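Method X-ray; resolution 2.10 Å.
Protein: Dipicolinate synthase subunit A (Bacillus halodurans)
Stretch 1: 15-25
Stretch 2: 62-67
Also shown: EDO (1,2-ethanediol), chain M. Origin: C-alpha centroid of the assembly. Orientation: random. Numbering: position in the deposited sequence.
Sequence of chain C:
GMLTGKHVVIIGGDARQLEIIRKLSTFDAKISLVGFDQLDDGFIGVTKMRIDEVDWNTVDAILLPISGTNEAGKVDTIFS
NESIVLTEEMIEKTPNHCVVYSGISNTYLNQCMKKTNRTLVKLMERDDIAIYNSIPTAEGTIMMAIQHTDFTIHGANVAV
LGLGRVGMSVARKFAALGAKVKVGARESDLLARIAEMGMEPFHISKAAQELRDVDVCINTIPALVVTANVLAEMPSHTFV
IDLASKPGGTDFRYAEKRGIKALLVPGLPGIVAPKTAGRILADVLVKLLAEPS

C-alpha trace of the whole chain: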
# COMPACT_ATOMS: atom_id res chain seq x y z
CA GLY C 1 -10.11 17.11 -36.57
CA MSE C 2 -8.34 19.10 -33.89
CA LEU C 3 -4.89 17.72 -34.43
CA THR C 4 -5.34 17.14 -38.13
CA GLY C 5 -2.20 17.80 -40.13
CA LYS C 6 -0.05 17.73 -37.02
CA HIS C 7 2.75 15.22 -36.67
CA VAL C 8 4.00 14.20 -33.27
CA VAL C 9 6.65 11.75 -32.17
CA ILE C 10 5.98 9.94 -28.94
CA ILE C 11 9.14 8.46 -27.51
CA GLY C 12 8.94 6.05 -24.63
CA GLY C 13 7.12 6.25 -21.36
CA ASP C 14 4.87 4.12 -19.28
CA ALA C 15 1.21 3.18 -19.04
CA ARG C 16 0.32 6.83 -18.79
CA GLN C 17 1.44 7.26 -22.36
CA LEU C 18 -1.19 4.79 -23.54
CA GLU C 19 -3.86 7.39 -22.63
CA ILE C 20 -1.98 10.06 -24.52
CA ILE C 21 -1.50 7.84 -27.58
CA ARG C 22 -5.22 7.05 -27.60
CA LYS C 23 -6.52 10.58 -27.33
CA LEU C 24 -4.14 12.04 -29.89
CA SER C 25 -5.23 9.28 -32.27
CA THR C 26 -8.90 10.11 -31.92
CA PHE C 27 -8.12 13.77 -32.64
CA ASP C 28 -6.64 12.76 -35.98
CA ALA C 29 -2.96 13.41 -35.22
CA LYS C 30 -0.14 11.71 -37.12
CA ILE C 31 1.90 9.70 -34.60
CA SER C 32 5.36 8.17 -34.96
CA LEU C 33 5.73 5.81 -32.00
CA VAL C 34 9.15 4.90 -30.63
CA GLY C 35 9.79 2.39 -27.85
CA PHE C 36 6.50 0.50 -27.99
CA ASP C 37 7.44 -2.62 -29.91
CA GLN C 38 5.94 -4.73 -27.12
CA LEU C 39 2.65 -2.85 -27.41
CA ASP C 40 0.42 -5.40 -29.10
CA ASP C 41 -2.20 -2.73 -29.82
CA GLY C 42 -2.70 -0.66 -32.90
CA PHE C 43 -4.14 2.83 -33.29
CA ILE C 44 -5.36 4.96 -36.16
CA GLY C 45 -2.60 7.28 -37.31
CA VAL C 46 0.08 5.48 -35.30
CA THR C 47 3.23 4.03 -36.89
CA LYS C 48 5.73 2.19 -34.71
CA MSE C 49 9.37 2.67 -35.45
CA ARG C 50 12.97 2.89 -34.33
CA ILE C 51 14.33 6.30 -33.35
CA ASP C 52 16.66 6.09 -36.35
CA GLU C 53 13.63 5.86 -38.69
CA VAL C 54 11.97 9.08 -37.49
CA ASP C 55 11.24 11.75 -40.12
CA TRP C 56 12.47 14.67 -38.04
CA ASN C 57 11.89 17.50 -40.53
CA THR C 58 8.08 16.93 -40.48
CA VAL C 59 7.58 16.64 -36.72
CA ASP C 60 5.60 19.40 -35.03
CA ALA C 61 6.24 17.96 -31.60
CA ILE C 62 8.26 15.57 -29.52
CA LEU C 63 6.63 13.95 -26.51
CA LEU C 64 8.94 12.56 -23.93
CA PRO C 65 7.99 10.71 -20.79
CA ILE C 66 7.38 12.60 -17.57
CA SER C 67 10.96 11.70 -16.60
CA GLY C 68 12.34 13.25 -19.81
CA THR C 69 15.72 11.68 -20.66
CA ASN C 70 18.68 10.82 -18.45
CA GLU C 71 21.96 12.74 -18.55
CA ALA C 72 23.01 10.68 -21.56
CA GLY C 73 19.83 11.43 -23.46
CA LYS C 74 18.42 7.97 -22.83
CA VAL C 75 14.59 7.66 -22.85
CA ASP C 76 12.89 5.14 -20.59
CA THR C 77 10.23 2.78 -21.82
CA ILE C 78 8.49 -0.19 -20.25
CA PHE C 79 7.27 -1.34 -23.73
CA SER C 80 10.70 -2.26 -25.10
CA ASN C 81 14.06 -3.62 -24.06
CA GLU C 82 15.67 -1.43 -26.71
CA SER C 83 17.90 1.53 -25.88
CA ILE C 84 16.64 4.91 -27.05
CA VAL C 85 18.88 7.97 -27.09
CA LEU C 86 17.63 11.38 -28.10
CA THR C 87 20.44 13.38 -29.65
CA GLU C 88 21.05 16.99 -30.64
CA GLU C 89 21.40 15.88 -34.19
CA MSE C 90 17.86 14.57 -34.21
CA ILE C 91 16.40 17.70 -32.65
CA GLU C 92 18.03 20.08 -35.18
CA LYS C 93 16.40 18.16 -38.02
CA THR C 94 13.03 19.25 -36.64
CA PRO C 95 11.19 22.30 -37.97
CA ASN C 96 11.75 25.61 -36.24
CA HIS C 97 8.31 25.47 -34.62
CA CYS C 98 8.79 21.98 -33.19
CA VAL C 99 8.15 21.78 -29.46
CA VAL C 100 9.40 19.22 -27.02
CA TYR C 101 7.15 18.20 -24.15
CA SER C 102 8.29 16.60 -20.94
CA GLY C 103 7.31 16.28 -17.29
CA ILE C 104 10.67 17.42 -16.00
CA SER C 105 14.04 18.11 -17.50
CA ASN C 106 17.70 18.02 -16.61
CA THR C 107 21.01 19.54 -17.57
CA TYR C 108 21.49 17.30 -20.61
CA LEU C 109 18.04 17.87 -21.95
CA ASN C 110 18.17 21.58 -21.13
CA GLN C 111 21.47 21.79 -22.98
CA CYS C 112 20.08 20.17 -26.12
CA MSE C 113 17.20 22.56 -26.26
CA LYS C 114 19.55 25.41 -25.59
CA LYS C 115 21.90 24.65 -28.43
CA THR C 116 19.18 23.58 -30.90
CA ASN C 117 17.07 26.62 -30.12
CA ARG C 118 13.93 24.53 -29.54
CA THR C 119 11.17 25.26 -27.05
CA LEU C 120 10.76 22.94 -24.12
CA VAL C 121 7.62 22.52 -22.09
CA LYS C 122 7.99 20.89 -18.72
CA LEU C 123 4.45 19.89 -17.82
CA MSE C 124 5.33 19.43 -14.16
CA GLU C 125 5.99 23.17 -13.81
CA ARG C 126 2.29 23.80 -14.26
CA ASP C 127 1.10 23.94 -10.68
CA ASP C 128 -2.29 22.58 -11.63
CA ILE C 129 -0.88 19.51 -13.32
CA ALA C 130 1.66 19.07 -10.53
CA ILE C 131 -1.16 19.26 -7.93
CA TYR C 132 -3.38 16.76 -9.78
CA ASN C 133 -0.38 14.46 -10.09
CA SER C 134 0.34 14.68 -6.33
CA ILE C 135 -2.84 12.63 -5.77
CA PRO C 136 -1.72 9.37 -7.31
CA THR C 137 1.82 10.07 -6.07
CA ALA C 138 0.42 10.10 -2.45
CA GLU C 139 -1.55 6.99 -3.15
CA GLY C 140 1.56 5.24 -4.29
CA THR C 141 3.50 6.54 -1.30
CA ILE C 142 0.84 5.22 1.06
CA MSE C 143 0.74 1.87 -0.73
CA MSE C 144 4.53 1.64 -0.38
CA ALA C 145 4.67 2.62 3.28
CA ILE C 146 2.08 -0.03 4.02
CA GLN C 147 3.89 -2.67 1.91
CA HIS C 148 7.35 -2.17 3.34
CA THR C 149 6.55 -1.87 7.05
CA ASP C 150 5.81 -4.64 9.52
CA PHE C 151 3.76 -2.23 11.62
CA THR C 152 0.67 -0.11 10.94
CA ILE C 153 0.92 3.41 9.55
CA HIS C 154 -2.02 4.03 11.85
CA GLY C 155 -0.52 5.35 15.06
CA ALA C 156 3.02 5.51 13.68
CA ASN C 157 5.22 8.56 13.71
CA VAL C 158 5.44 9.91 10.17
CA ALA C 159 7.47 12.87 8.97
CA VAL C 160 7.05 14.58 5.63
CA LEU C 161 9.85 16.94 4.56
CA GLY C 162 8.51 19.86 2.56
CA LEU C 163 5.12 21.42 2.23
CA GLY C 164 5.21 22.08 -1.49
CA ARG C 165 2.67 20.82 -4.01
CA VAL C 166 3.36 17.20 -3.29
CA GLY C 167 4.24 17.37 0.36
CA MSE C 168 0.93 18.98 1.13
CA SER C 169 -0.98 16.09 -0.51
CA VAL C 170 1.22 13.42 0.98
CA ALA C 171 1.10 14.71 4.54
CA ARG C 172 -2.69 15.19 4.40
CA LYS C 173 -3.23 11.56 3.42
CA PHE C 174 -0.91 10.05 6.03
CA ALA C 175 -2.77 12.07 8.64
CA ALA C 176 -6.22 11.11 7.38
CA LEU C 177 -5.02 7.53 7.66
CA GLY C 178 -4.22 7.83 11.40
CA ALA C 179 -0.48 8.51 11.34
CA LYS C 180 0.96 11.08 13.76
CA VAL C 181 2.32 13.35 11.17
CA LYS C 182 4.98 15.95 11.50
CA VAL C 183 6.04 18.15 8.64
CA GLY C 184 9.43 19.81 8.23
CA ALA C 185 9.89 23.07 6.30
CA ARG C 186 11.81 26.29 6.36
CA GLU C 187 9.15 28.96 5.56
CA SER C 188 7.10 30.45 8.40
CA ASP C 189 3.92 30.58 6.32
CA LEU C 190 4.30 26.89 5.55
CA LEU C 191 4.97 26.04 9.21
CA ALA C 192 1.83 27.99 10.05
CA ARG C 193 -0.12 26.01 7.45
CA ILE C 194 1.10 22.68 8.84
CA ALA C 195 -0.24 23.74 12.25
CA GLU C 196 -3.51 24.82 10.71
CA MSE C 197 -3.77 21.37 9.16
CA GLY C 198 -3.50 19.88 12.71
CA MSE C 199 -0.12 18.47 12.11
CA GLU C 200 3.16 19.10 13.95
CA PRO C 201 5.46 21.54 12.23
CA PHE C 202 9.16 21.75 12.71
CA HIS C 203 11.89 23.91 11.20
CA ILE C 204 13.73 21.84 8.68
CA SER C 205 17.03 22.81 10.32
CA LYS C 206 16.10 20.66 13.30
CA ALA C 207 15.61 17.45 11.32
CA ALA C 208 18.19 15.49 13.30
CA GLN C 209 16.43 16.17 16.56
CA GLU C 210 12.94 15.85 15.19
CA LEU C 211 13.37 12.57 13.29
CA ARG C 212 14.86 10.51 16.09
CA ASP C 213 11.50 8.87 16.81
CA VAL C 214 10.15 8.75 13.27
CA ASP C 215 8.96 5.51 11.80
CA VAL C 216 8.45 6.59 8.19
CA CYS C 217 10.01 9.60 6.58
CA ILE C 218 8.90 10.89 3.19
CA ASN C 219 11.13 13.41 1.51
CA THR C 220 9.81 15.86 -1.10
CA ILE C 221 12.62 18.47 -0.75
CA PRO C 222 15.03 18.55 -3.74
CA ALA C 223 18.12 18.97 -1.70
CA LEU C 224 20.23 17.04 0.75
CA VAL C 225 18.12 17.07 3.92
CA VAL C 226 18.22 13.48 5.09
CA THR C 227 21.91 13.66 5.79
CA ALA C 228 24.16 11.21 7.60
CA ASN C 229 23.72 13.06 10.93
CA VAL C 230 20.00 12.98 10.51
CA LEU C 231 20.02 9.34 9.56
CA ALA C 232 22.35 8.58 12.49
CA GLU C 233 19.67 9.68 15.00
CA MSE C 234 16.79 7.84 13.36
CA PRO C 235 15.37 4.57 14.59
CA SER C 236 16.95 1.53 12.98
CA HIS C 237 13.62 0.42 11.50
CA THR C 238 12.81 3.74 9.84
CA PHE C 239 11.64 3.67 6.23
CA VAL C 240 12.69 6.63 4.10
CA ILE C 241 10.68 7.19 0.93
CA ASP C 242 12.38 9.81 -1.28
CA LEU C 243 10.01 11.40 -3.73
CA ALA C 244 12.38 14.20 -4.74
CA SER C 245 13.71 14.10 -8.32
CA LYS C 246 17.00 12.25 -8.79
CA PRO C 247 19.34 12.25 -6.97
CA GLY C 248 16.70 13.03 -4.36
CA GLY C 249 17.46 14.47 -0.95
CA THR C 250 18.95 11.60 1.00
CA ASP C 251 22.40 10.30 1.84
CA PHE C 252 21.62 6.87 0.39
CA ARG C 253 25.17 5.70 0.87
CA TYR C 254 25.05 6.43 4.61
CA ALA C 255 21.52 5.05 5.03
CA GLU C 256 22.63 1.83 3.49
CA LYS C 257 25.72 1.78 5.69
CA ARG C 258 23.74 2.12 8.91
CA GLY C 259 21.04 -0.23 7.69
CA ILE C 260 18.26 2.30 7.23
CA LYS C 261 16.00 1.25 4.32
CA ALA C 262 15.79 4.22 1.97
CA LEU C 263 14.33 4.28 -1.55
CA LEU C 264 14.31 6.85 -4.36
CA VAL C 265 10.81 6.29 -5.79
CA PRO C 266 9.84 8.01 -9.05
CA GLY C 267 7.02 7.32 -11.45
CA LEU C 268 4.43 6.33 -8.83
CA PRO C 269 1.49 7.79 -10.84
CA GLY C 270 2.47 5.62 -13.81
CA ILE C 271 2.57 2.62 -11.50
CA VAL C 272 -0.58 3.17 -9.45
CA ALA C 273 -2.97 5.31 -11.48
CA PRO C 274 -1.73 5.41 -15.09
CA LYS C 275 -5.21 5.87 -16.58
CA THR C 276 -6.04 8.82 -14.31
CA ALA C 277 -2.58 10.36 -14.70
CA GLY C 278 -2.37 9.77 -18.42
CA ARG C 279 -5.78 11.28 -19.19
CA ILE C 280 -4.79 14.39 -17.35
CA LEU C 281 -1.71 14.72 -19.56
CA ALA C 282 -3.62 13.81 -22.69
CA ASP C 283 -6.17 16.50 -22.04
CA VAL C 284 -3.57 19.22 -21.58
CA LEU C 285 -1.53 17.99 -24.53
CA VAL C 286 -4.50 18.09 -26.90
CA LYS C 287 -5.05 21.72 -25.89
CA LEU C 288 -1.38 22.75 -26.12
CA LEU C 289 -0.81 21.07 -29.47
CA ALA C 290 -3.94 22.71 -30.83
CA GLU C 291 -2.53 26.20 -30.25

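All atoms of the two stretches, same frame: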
# COMPACT_ATOMS: atom_id res chain seq x y z
N ALA C 15 2.63 3.45 -18.72
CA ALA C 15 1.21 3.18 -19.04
C ALA C 15 0.43 4.46 -19.23
O ALA C 15 -0.56 4.49 -19.95
CB ALA C 15 0.54 2.24 -18.00
N ARG C 16 0.91 5.52 -18.60
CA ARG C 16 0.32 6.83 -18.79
C ARG C 16 0.25 7.19 -20.25
O ARG C 16 -0.72 7.78 -20.72
CB ARG C 16 1.16 7.95 -18.15
CG ARG C 16 0.96 7.99 -16.71
CD ARG C 16 1.86 8.98 -16.08
NE ARG C 16 3.19 8.43 -15.90
CZ ARG C 16 4.03 8.86 -14.98
NH1 ARG C 16 3.67 9.83 -14.20
NH2 ARG C 16 5.23 8.35 -14.84
N GLN C 17 1.32 6.88 -20.94
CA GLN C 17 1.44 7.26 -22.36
C GLN C 17 0.37 6.64 -23.24
O GLN C 17 0.00 7.20 -24.28
CB GLN C 17 2.82 6.99 -22.92
CG GLN C 17 3.74 8.17 -22.79
CD GLN C 17 4.08 8.53 -21.38
OE1 GLN C 17 4.23 7.66 -20.51
NE2 GLN C 17 4.23 9.83 -21.14
N LEU C 18 -0.16 5.51 -22.79
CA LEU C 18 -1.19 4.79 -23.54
C LEU C 18 -2.44 5.68 -23.66
O LEU C 18 -3.14 5.63 -24.67
CB LEU C 18 -1.56 3.44 -22.90
CG LEU C 18 -0.46 2.37 -22.84
CD1 LEU C 18 -0.94 1.15 -22.07
CD2 LEU C 18 -0.01 1.99 -24.22
N GLU C 19 -2.68 6.50 -22.64
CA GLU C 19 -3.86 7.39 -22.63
C GLU C 19 -3.64 8.55 -23.59
O GLU C 19 -4.54 9.03 -24.26
CB GLU C 19 -4.12 7.96 -21.22
CG GLU C 19 -4.47 6.95 -20.19
CD GLU C 19 -5.63 6.08 -20.58
OE1 GLU C 19 -6.60 6.58 -21.21
OE2 GLU C 19 -5.56 4.89 -20.22
N ILE C 20 -2.40 8.96 -23.64
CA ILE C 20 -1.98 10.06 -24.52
C ILE C 20 -2.05 9.58 -25.96
O ILE C 20 -2.60 10.25 -26.82
CB ILE C 20 -0.54 10.58 -24.19
CG1 ILE C 20 -0.45 11.06 -22.73
CG2 ILE C 20 -0.13 11.72 -25.16
CD1 ILE C 20 0.95 11.42 -22.27
N ILE C 21 -1.53 8.38 -26.20
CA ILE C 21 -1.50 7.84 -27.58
C ILE C 21 -2.94 7.73 -28.11
O ILE C 21 -3.24 8.09 -29.25
CB ILE C 21 -0.84 6.44 -27.66
CG1 ILE C 21 0.65 6.51 -27.32
CG2 ILE C 21 -0.96 5.87 -29.08
CD1 ILE C 21 1.28 5.13 -27.10
N ARG C 22 -3.82 7.29 -27.23
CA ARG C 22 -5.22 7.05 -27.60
C ARG C 22 -5.96 8.33 -27.97
O ARG C 22 -6.64 8.40 -28.98
CB ARG C 22 -5.99 6.33 -26.49
N LYS C 23 -5.80 9.34 -27.13
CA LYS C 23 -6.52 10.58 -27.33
C LYS C 23 -6.03 11.30 -28.57
O LYS C 23 -6.83 11.76 -29.38
CB LYS C 23 -6.43 11.50 -26.10
CG LYS C 23 -7.44 12.64 -26.22
CD LYS C 23 -7.80 13.29 -24.89
CE LYS C 23 -9.04 14.19 -25.08
NZ LYS C 23 -9.40 15.04 -23.89
N LEU C 24 -4.72 11.37 -28.72
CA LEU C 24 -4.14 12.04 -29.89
C LEU C 24 -4.62 11.37 -31.17
O LEU C 24 -4.88 12.02 -32.18
CB LEU C 24 -2.60 12.08 -29.82
CG LEU C 24 -1.97 13.30 -29.11
CD1 LEU C 24 -2.80 13.82 -27.92
CD2 LEU C 24 -0.53 12.98 -28.68
N SER C 25 -4.75 10.06 -31.11
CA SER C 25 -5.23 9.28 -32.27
C SER C 25 -6.63 9.72 -32.67
O SER C 25 -6.92 10.00 -33.85
CB SER C 25 -5.30 7.78 -31.93
OG SER C 25 -5.58 7.03 -33.10
N ILE C 62 7.63 16.72 -30.14
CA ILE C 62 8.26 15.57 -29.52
C ILE C 62 7.78 15.42 -28.10
O ILE C 62 7.94 16.30 -27.29
CB ILE C 62 9.79 15.73 -29.54
CG1 ILE C 62 10.25 15.90 -31.00
CG2 ILE C 62 10.46 14.54 -28.83
CD1 ILE C 62 11.75 15.95 -31.17
N LEU C 63 7.17 14.27 -27.83
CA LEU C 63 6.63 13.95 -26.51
C LEU C 63 7.48 12.92 -25.82
O LEU C 63 7.55 11.76 -26.23
CB LEU C 63 5.17 13.47 -26.59
CG LEU C 63 4.00 14.47 -26.73
CD1 LEU C 63 4.27 15.60 -27.69
CD2 LEU C 63 2.71 13.74 -27.12
N LEU C 64 8.11 13.40 -24.77
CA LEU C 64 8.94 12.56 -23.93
C LEU C 64 8.18 12.14 -22.69
O LEU C 64 7.17 12.76 -22.32
CB LEU C 64 10.21 13.29 -23.52
CG LEU C 64 11.12 13.80 -24.64
CD1 LEU C 64 12.36 14.41 -24.07
CD2 LEU C 64 11.47 12.64 -25.57
N PRO C 65 8.65 11.09 -22.01
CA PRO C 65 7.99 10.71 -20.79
C PRO C 65 8.06 11.81 -19.75
O PRO C 65 8.77 12.79 -19.93
CB PRO C 65 8.82 9.51 -20.29
CG PRO C 65 9.57 9.04 -21.45
CD PRO C 65 9.79 10.21 -22.32
N ILE C 66 7.36 11.61 -18.65
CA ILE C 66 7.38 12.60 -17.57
C ILE C 66 8.81 12.78 -17.08
O ILE C 66 9.23 13.89 -16.76
CB ILE C 66 6.42 12.21 -16.42
CG1 ILE C 66 4.98 12.51 -16.83
CG2 ILE C 66 6.76 12.94 -15.16
CD1 ILE C 66 4.70 13.95 -17.18
N SER C 67 9.56 11.69 -17.09
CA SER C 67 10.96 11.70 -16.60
C SER C 67 11.93 12.37 -17.57
O SER C 67 13.08 12.63 -17.23
CB SER C 67 11.44 10.27 -16.35
OG SER C 67 11.26 9.45 -17.51
C1 EDO M . 4.00 13.88 -21.03
O1 EDO M . 5.11 13.05 -20.66
C2 EDO M . 4.37 14.89 -22.12
O2 EDO M . 5.03 14.21 -23.19
O HOH W 1 5.55 9.17 -18.50

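The first stretch is helical and the helix runs on past Ser 25, and residues 62-67 run from the end of a strand, Ile 62 and Leu 63, into a loop. The two backbones stay well apart, with the closest CA atoms, those of Gln 17 and Pro 65, 7.6 Å from each other, so side chains bridge the gap. No direct hydrogen bond crosses between the stretches, and the contact buries a modest 229 Å². Most backbone N-H groups from Leu 18 on bond to carbonyls earlier in the helix, as Ile 21 N does to Gln 17 O (2.7 Å), and the helix offers Arg 16, Gln 17, Ile 20 and Leu 24 to the loop and strand.

Ile 66 and Leu 63 have the most surface covered, one at each end of the contact. Ile 66 points toward the helix and lies over one face of the Arg 16 guanidinium, its CG1 4.0 Å from Arg 16 NH1. This is a van der Waals contact: the flat face of the guanidinium can accept an aliphatic neighbour while its N-H groups bond in the plane, and NE and NH2 are hydrogen-bonded just outside the two stretches.

Leu 63 also points toward the helix. Its CD2 lies 4.0 Å from Ile 20 CG2 and 3.7 Å from Leu 24 CD2, so one methyl packs against two residues a helical turn apart, in a wholly apolar cluster.

Between these ends sits Gln 17, whose NE2 approaches Pro 65 CA at 3.9 Å. Its polar link to the loop is indirect: water 1 donates to Gln 17 OE1 (2.8 Å) and accepts from Ile 66 N (3.0 Å). A 1,2-ethanediol, probably from the crystallisation liquor, occupies the neighbouring space, where its O1 and O2 both donate to Leu 64 O, each at 2.7 Å, and O1 comes within 3.4 Å of Gln 17 NE2.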